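Local coordinates for thiol transferase (Phanerochaete chrysosporium, PDB 4F0B), which probably transfers or removes glutathione as a dimeric Ure2p-class glutathione transferase, and binds oxidized glutathione, at residues R160-Y171 with E199-I210. Residues are numbered along the deposited sequence; the frame is centred on the assembly and turned at random.
Sequences RVLDDRLKGREY and EFPNVKAWVERI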
loop_
_atom_site.group_PDB
_atom_site.type_symbol
_atom_site.label_atom_id
_atom_site.label_comp_id
_atom_site.label_asym_id
_atom_site.label_seq_id
_atom_site.Cartn_x
_atom_site.Cartn_y
_atom_site.Cartn_z
ATOM N N ARG A 160 -13.489 -5.065 -10.590
ATOM C CA ARG A 160 -13.549 -5.230 -12.029
ATOM C C ARG A 160 -12.125 -5.225 -12.582
ATOM O O ARG A 160 -11.795 -6.023 -13.490
ATOM C CB ARG A 160 -14.353 -4.079 -12.641
ATOM C CG ARG A 160 -14.449 -4.182 -14.188
ATOM C CD ARG A 160 -15.207 -5.450 -14.641
ATOM N NE ARG A 160 -16.544 -5.499 -14.045
ATOM C CZ ARG A 160 -17.193 -6.626 -13.742
ATOM N NH1 ARG A 160 -16.655 -7.815 -14.000
ATOM N NH2 ARG A 160 -18.408 -6.561 -13.196
ATOM N N VAL A 161 -11.261 -4.361 -12.049
ATOM C CA VAL A 161 -9.847 -4.396 -12.428
ATOM C C VAL A 161 -9.264 -5.800 -12.145
ATOM O O VAL A 161 -8.588 -6.409 -13.009
ATOM C CB VAL A 161 -9.026 -3.344 -11.655
ATOM C CG1 VAL A 161 -7.507 -3.503 -11.931
ATOM C CG2 VAL A 161 -9.493 -1.907 -12.057
ATOM N N LEU A 162 -9.529 -6.354 -10.963
ATOM C CA LEU A 162 -8.998 -7.684 -10.616
ATOM C C LEU A 162 -9.605 -8.762 -11.519
ATOM O O LEU A 162 -8.872 -9.671 -11.999
ATOM C CB LEU A 162 -9.279 -7.977 -9.148
ATOM C CG LEU A 162 -8.765 -9.315 -8.646
ATOM C CD1 LEU A 162 -7.244 -9.364 -8.716
ATOM C CD2 LEU A 162 -9.223 -9.451 -7.198
ATOM N N ASP A 163 -10.923 -8.688 -11.766
ATOM C CA ASP A 163 -11.584 -9.685 -12.592
ATOM C C ASP A 163 -10.992 -9.698 -14.011
ATOM O O ASP A 163 -10.717 -10.774 -14.586
ATOM C CB ASP A 163 -13.092 -9.433 -12.636
ATOM C CG ASP A 163 -13.839 -10.646 -13.127
ATOM O OD1 ASP A 163 -14.096 -11.562 -12.279
ATOM O OD2 ASP A 163 -14.152 -10.686 -14.349
ATOM N N ASP A 164 -10.785 -8.522 -14.595
ATOM C CA ASP A 164 -10.205 -8.435 -15.933
ATOM C C ASP A 164 -8.764 -8.969 -15.953
ATOM O O ASP A 164 -8.369 -9.666 -16.903
ATOM C CB ASP A 164 -10.247 -6.981 -16.440
ATOM C CG ASP A 164 -11.625 -6.532 -16.846
ATOM O OD1 ASP A 164 -12.505 -7.372 -17.084
ATOM O OD2 ASP A 164 -11.802 -5.292 -16.989
ATOM N N ARG A 165 -8.005 -8.696 -14.899
ATOM C CA ARG A 165 -6.661 -9.262 -14.784
ATOM C C ARG A 165 -6.720 -10.780 -14.748
ATOM O O ARG A 165 -5.866 -11.455 -15.349
ATOM C CB ARG A 165 -5.958 -8.745 -13.528
ATOM C CG ARG A 165 -4.585 -9.381 -13.245
ATOM C CD ARG A 165 -3.569 -9.133 -14.323
ATOM N NE ARG A 165 -2.369 -9.939 -14.093
ATOM C CZ ARG A 165 -1.268 -9.844 -14.821
ATOM N NH1 ARG A 165 -1.161 -8.927 -15.757
ATOM N NH2 ARG A 165 -0.235 -10.659 -14.561
ATOM N N LEU A 166 -7.690 -11.346 -14.051
ATOM C CA LEU A 166 -7.761 -12.782 -13.925
ATOM C C LEU A 166 -8.325 -13.475 -15.175
ATOM O O LEU A 166 -8.237 -14.706 -15.272
ATOM C CB LEU A 166 -8.551 -13.164 -12.664
ATOM C CG LEU A 166 -7.784 -12.919 -11.356
ATOM C CD1 LEU A 166 -8.781 -13.021 -10.205
ATOM C CD2 LEU A 166 -6.684 -13.968 -11.175
ATOM N N LYS A 167 -8.930 -12.745 -16.120
ATOM C CA LYS A 167 -9.352 -13.371 -17.359
ATOM C C LYS A 167 -8.167 -14.104 -18.013
ATOM O O LYS A 167 -7.085 -13.538 -18.184
ATOM C CB LYS A 167 -9.982 -12.340 -18.313
ATOM C CG LYS A 167 -11.361 -11.935 -17.888
ATOM C CD LYS A 167 -12.034 -11.013 -18.905
ATOM C CE LYS A 167 -13.478 -10.785 -18.433
ATOM N NZ LYS A 167 -14.347 -10.100 -19.456
ATOM N N GLY A 168 -8.388 -15.376 -18.343
ATOM C CA GLY A 168 -7.368 -16.199 -18.992
ATOM C C GLY A 168 -6.371 -16.751 -17.993
ATOM O O GLY A 168 -5.414 -17.397 -18.433
ATOM N N ARG A 169 -6.567 -16.516 -16.697
ATOM C CA ARG A 169 -5.584 -16.922 -15.687
ATOM C C ARG A 169 -6.250 -17.708 -14.559
ATOM O O ARG A 169 -7.482 -17.651 -14.398
ATOM C CB ARG A 169 -4.898 -15.668 -15.072
ATOM C CG ARG A 169 -4.237 -14.772 -16.101
ATOM C CD ARG A 169 -3.403 -13.720 -15.397
ATOM N NE ARG A 169 -2.677 -12.890 -16.332
ATOM C CZ ARG A 169 -1.447 -13.100 -16.752
ATOM N NH1 ARG A 169 -0.719 -14.144 -16.305
ATOM N NH2 ARG A 169 -0.925 -12.227 -17.612
ATOM N N GLU A 170 -5.447 -18.388 -13.743
ATOM C CA GLU A 170 -5.939 -18.894 -12.472
ATOM C C GLU A 170 -5.458 -18.051 -11.288
ATOM O O GLU A 170 -6.105 -18.069 -10.234
ATOM C CB GLU A 170 -5.513 -20.345 -12.218
ATOM C CG GLU A 170 -6.209 -21.313 -13.173
ATOM C CD GLU A 170 -6.133 -22.761 -12.685
ATOM O OE1 GLU A 170 -5.164 -23.128 -11.962
ATOM O OE2 GLU A 170 -7.058 -23.530 -13.003
ATOM N N TYR A 171 -4.324 -17.340 -11.427
ATOM C CA TYR A 171 -3.749 -16.532 -10.335
ATOM C C TYR A 171 -3.213 -15.243 -10.936
ATOM O O TYR A 171 -2.932 -15.164 -12.166
ATOM C CB TYR A 171 -2.639 -17.303 -9.570
ATOM C CG TYR A 171 -3.158 -18.590 -9.002
ATOM C CD1 TYR A 171 -3.925 -18.586 -7.839
ATOM C CD2 TYR A 171 -2.944 -19.804 -9.666
ATOM C CE1 TYR A 171 -4.457 -19.764 -7.337
ATOM C CE2 TYR A 171 -3.459 -20.990 -9.169
ATOM C CZ TYR A 171 -4.228 -20.957 -8.007
ATOM O OH TYR A 171 -4.750 -22.155 -7.548
ATOM N N GLU A 199 -21.000 -11.251 -10.427
ATOM C CA GLU A 199 -20.694 -10.184 -11.372
ATOM C C GLU A 199 -19.205 -10.127 -11.675
ATOM O O GLU A 199 -18.778 -9.422 -12.566
ATOM C CB GLU A 199 -21.191 -8.824 -10.844
ATOM C CG GLU A 199 -22.700 -8.736 -10.727
ATOM C CD GLU A 199 -23.178 -7.434 -10.076
ATOM O OE1 GLU A 199 -22.337 -6.585 -9.708
ATOM O OE2 GLU A 199 -24.407 -7.289 -9.924
ATOM N N PHE A 200 -18.426 -10.908 -10.920
ATOM C CA PHE A 200 -16.962 -10.954 -11.070
ATOM C C PHE A 200 -16.575 -12.440 -11.094
ATOM O O PHE A 200 -15.968 -12.952 -10.164
ATOM C CB PHE A 200 -16.275 -10.235 -9.886
ATOM C CG PHE A 200 -16.772 -8.843 -9.692
ATOM C CD1 PHE A 200 -16.207 -7.780 -10.372
ATOM C CD2 PHE A 200 -17.834 -8.595 -8.832
ATOM C CE1 PHE A 200 -16.703 -6.462 -10.198
ATOM C CE2 PHE A 200 -18.328 -7.291 -8.650
ATOM C CZ PHE A 200 -17.760 -6.215 -9.335
ATOM N N PRO A 201 -16.946 -13.158 -12.153
ATOM C CA PRO A 201 -16.829 -14.629 -12.136
ATOM C C PRO A 201 -15.381 -15.121 -12.125
ATOM O O PRO A 201 -15.113 -16.225 -11.635
ATOM C CB PRO A 201 -17.563 -15.060 -13.420
ATOM C CG PRO A 201 -17.411 -13.870 -14.336
ATOM C CD PRO A 201 -17.543 -12.666 -13.409
ATOM N N ASN A 202 -14.435 -14.304 -12.593
ATOM C CA ASN A 202 -13.035 -14.691 -12.460
ATOM C C ASN A 202 -12.544 -14.564 -11.030
ATOM O O ASN A 202 -11.884 -15.472 -10.507
ATOM C CB ASN A 202 -12.177 -13.916 -13.460
ATOM C CG ASN A 202 -12.624 -14.180 -14.909
ATOM O OD1 ASN A 202 -12.260 -15.203 -15.495
ATOM N ND2 ASN A 202 -13.441 -13.290 -15.456
ATOM N N VAL A 203 -12.932 -13.478 -10.374
ATOM C CA VAL A 203 -12.611 -13.351 -8.961
ATOM C C VAL A 203 -13.279 -14.482 -8.178
ATOM O O VAL A 203 -12.665 -15.070 -7.301
ATOM C CB VAL A 203 -13.098 -11.999 -8.416
ATOM C CG1 VAL A 203 -12.869 -11.931 -6.880
ATOM C CG2 VAL A 203 -12.380 -10.848 -9.108
ATOM N N LYS A 204 -14.524 -14.813 -8.515
ATOM C CA LYS A 204 -15.233 -15.835 -7.762
ATOM C C LYS A 204 -14.516 -17.188 -7.832
ATOM O O LYS A 204 -14.303 -17.848 -6.790
ATOM C CB LYS A 204 -16.669 -15.970 -8.278
ATOM C CG LYS A 204 -17.559 -16.855 -7.398
ATOM C CD LYS A 204 -18.914 -17.108 -8.069
ATOM C CE LYS A 204 -19.847 -17.898 -7.134
ATOM N NZ LYS A 204 -21.148 -18.303 -7.763
ATOM N N ALA A 205 -14.130 -17.598 -9.042
ATOM C CA ALA A 205 -13.464 -18.904 -9.208
ATOM C C ALA A 205 -12.087 -18.914 -8.539
ATOM O O ALA A 205 -11.608 -19.957 -8.065
ATOM C CB ALA A 205 -13.342 -19.268 -10.704
ATOM N N TRP A 206 -11.444 -17.761 -8.524
ATOM C CA TRP A 206 -10.136 -17.602 -7.877
ATOM C C TRP A 206 -10.250 -17.697 -6.346
ATOM O O TRP A 206 -9.472 -18.421 -5.704
ATOM C CB TRP A 206 -9.508 -16.305 -8.393
ATOM C CG TRP A 206 -8.343 -15.733 -7.648
ATOM C CD1 TRP A 206 -7.006 -15.966 -7.866
ATOM C CD2 TRP A 206 -8.417 -14.710 -6.672
ATOM N NE1 TRP A 206 -6.252 -15.155 -7.049
ATOM C CE2 TRP A 206 -7.093 -14.389 -6.288
ATOM C CE3 TRP A 206 -9.476 -14.036 -6.074
ATOM C CZ2 TRP A 206 -6.804 -13.427 -5.289
ATOM C CZ3 TRP A 206 -9.205 -13.097 -5.076
ATOM C CH2 TRP A 206 -7.879 -12.788 -4.700
ATOM N N VAL A 207 -11.265 -17.059 -5.763
ATOM C CA VAL A 207 -11.534 -17.209 -4.338
ATOM C C VAL A 207 -11.779 -18.675 -4.006
ATOM O O VAL A 207 -11.229 -19.194 -3.041
ATOM C CB VAL A 207 -12.758 -16.353 -3.894
ATOM C CG1 VAL A 207 -13.218 -16.760 -2.470
ATOM C CG2 VAL A 207 -12.411 -14.838 -3.954
ATOM N N GLU A 208 -12.591 -19.354 -4.816
ATOM C CA GLU A 208 -12.923 -20.748 -4.540
ATOM C C GLU A 208 -11.686 -21.653 -4.591
ATOM O O GLU A 208 -11.512 -22.529 -3.697
ATOM C CB GLU A 208 -13.990 -21.197 -5.513
ATOM C CG GLU A 208 -15.327 -20.546 -5.198
ATOM C CD GLU A 208 -16.416 -20.802 -6.232
ATOM O OE1 GLU A 208 -16.112 -21.345 -7.315
ATOM O OE2 GLU A 208 -17.582 -20.431 -5.950
ATOM N N ARG A 209 -10.812 -21.456 -5.581
ATOM C CA ARG A 209 -9.660 -22.359 -5.668
ATOM C C ARG A 209 -8.653 -22.124 -4.552
ATOM O O ARG A 209 -7.914 -23.053 -4.170
ATOM C CB ARG A 209 -9.003 -22.372 -7.064
ATOM C CG ARG A 209 -8.219 -21.130 -7.458
ATOM C CD ARG A 209 -7.536 -21.280 -8.862
ATOM N NE ARG A 209 -8.555 -21.471 -9.899
ATOM C CZ ARG A 209 -9.126 -20.483 -10.593
ATOM N NH1 ARG A 209 -10.092 -20.775 -11.467
ATOM N NH2 ARG A 209 -8.737 -19.216 -10.475
ATOM N N ILE A 210 -8.593 -20.908 -4.018
ATOM C CA ILE A 210 -7.694 -20.601 -2.916
ATOM C C ILE A 210 -8.304 -21.090 -1.599
ATOM O O ILE A 210 -7.609 -21.677 -0.753
ATOM C CB ILE A 210 -7.361 -19.106 -2.869
ATOM C CG1 ILE A 210 -6.526 -18.724 -4.116
ATOM C CG2 ILE A 210 -6.552 -18.763 -1.599
ATOM C CD1 ILE A 210 -6.386 -17.250 -4.368
HETATM O O HOH W 1 -11.074 -16.610 -17.806
HETATM O O HOH W 2 -10.193 -16.746 -14.500
HETATM O O HOH W 3 -10.125 -19.638 -14.267
HETATM O O HOH W 4 -5.110 -23.330 -5.166
#
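Where Asp163 meets Asn202, the last turns of helix 145-166 approach the start of helix 201-211, the axes of 160-166 and 201-210 passing 8.0 Å apart at 76°. Asp163 reaches the first turn of that helix: its OD2 takes the amide ND2 of Asn202 at 2.9 Å, nearly straight but from above the carboxylate plane, while OD1 lies near the backbone N of Val203 and of Asn202 in bonds that stay doubtful, the second also weak, because OD1 is crowded in the model. A carboxylate from one helix thus sits at the N-terminus of another, where the helix dipole would probably favour its negative charge. One turn earlier, Arg160, its chain folded at chi2 (63°), turns its guanidinium end-on to Glu199, NH1 and NH2 both 3.0 Å from Glu199 O. Phe200 CE1 lies over one guanidinium face, toward its rim, the planes 18° apart. Replacing Arg160 by an alanine would probably leave Glu199 O without these two donors and Phe200 CE1 without the guanidinium it packs against. Both helices belong to the all-helical C-terminal domain of the glutathione transferase fold, and helix 178-187, which lies between the two in sequence, packs Ile183 and Ala187 against Trp206. Leu166 places CD1 over one face of the indole, 4.0 Å from the five-ring centroid, in a CH-pi contact; Ile210 CD1 covers the opposite face, and Asp180 holds NE1. Leu162 CD2 packs on Val203 CG2. Beyond the type II turn of Leu166 to Arg169, Arg209 NH2 donates to Glu170 O at 2.9 Å, and Tyr171 OH sits against Arg209 CD, with the ring edge on Ile210 CG1. One water bridges Gly168 N to Asn202 OD1, and another links Tyr171 OH with Arg209 O.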